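Local coordinates for protein transcriptional regulator, LacI family (PDB 3H5T) that activates transcription of the inositol phosphate synthase gene in response to inositol, binding a palindromic promoter motif and regulating cell-wall biogenesis, at residues T301-T306 with T315-P320. Numbering follows the deposited sequence.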
loop_
_atom_site.group_PDB
_atom_site.type_symbol
_atom_site.label_atom_id
_atom_site.label_comp_id
_atom_site.label_asym_id
_atom_site.label_seq_id
_atom_site.Cartn_x
_atom_site.Cartn_y
_atom_site.Cartn_z
ATOM N N THR A 301 7.411 -3.886 16.193
ATOM C CA THR A 301 7.903 -3.588 14.857
ATOM C C THR A 301 6.716 -3.429 13.915
ATOM O O THR A 301 5.643 -3.977 14.157
ATOM C CB THR A 301 8.815 -4.719 14.335
ATOM O OG1 THR A 301 9.875 -4.954 15.270
ATOM C CG2 THR A 301 9.429 -4.330 13.013
ATOM N N GLY A 302 6.910 -2.663 12.847
ATOM C CA GLY A 302 5.849 -2.453 11.886
ATOM C C GLY A 302 6.308 -2.806 10.485
ATOM O O GLY A 302 7.390 -3.362 10.315
ATOM N N PHE A 303 5.482 -2.494 9.488
ATOM C CA PHE A 303 5.801 -2.760 8.093
ATOM C C PHE A 303 4.945 -1.838 7.221
ATOM O O PHE A 303 3.720 -1.845 7.328
ATOM C CB PHE A 303 5.518 -4.228 7.735
ATOM C CG PHE A 303 6.081 -4.654 6.400
ATOM C CD1 PHE A 303 7.116 -5.589 6.334
ATOM C CD2 PHE A 303 5.592 -4.116 5.208
ATOM C CE1 PHE A 303 7.652 -5.983 5.102
ATOM C CE2 PHE A 303 6.124 -4.503 3.968
ATOM C CZ PHE A 303 7.153 -5.434 3.915
ATOM N N ASP A 304 5.620 -1.050 6.381
ATOM C CA ASP A 304 5.026 -0.090 5.441
ATOM C C ASP A 304 5.826 1.201 5.378
ATOM O O ASP A 304 6.267 1.619 4.304
ATOM C CB ASP A 304 3.575 0.256 5.795
ATOM C CG ASP A 304 2.578 -0.622 5.069
ATOM O OD1 ASP A 304 3.008 -1.357 4.156
ATOM O OD2 ASP A 304 1.374 -0.574 5.402
ATOM N N GLY A 305 6.000 1.835 6.534
ATOM C CA GLY A 305 6.738 3.083 6.588
ATOM C C GLY A 305 5.874 4.294 6.281
ATOM O O GLY A 305 6.335 5.239 5.642
ATOM N N THR A 306 4.621 4.275 6.732
ATOM C CA THR A 306 3.719 5.395 6.491
ATOM C C THR A 306 4.261 6.631 7.191
ATOM O O THR A 306 5.082 6.530 8.103
ATOM C CB THR A 306 2.270 5.107 7.010
ATOM O OG1 THR A 306 2.273 4.970 8.440
ATOM C CG2 THR A 306 1.722 3.822 6.385
ATOM N N THR A 315 9.989 1.393 14.664
ATOM C CA THR A 315 10.906 0.464 14.014
ATOM C C THR A 315 10.008 -0.212 12.983
ATOM O O THR A 315 8.948 -0.731 13.340
ATOM C CB THR A 315 11.431 -0.583 14.993
ATOM O OG1 THR A 315 12.115 0.071 16.066
ATOM C CG2 THR A 315 12.381 -1.528 14.290
ATOM N N THR A 316 10.409 -0.206 11.716
ATOM C CA THR A 316 9.557 -0.782 10.686
ATOM C C THR A 316 10.277 -1.000 9.340
ATOM O O THR A 316 11.432 -0.618 9.174
ATOM C CB THR A 316 8.321 0.149 10.476
ATOM O OG1 THR A 316 7.395 -0.456 9.567
ATOM C CG2 THR A 316 8.766 1.521 9.934
ATOM N N VAL A 317 9.580 -1.626 8.393
ATOM C CA VAL A 317 10.120 -1.892 7.058
ATOM C C VAL A 317 9.558 -0.843 6.097
ATOM O O VAL A 317 8.342 -0.755 5.907
ATOM C CB VAL A 317 9.702 -3.304 6.547
ATOM C CG1 VAL A 317 10.215 -3.531 5.139
ATOM C CG2 VAL A 317 10.238 -4.378 7.484
ATOM N N ILE A 318 10.421 -0.035 5.495
ATOM C CA ILE A 318 9.915 0.974 4.577
ATOM C C ILE A 318 9.659 0.399 3.197
ATOM O O ILE A 318 10.528 -0.218 2.585
ATOM C CB ILE A 318 10.864 2.182 4.457
ATOM C CG1 ILE A 318 11.058 2.813 5.842
ATOM C CG2 ILE A 318 10.277 3.210 3.463
ATOM C CD1 ILE A 318 11.792 4.122 5.821
ATOM N N GLN A 319 8.442 0.614 2.724
ATOM C CA GLN A 319 8.007 0.139 1.423
ATOM C C GLN A 319 7.593 1.348 0.581
ATOM O O GLN A 319 6.789 2.184 1.006
ATOM C CB GLN A 319 6.840 -0.829 1.617
ATOM C CG GLN A 319 6.113 -1.207 0.358
ATOM C CD GLN A 319 5.009 -2.214 0.621
ATOM O OE1 GLN A 319 4.306 -2.134 1.635
ATOM N NE2 GLN A 319 4.843 -3.159 -0.297
ATOM N N PRO A 320 8.155 1.468 -0.628
ATOM C CA PRO A 320 7.826 2.597 -1.505
ATOM C C PRO A 320 6.439 2.448 -2.133
ATOM O O PRO A 320 6.322 2.111 -3.312
ATOM C CB PRO A 320 8.947 2.552 -2.534
ATOM C CG PRO A 320 9.159 1.072 -2.695
ATOM C CD PRO A 320 9.122 0.559 -1.269
HETATM O O HOH W 1 6.281 4.470 3.005
#
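Val317 presses its branched end against one face of the Phe303 ring, with CB 3.8 Å from the ring centroid in a CH-pi contact displaced toward the rim on the CD1 and CE1 side. Phe303 CG is anti to the backbone N (chi1 -168°), which lays the ring across both valine methyls: CG2 reaches CD1 and CG1 reaches CE1. Beyond the ring edge the side chains of Asp304 and Gln319 run side by side in the same direction.

The backbones beneath this pair run roughly parallel, diverging by 40°, and Asp304 pairs with Ile318. Gly302 N donates to Thr315 O at 2.9 Å, and a straighter bond of 2.8 Å joins Asp304 N to Val317 O; between them, Val317 N makes only a weak bond to Gly302 O. Asp304 O then receives Gln319 N at 2.9 Å, the donor standing 48° above the carbonyl plane.

Outside the pair, Arg224 makes a cation-pi contact with Phe303. Asp277 serves both segments, one carboxylate oxygen bonding Thr316 OG1 and the other the backbone N of Gly305 and Thr306, at the start of helix 307-311. Strands 299-302 and 316-318 are outer strands of two different sheets in the periplasmic-binding-protein-like fold of LacI regulators. The contact thus couples two sheets through main-chain bonds and one apolar pair, while the Asp277 carboxylate, hydrogen-bonded to both segments, probably helps hold them together.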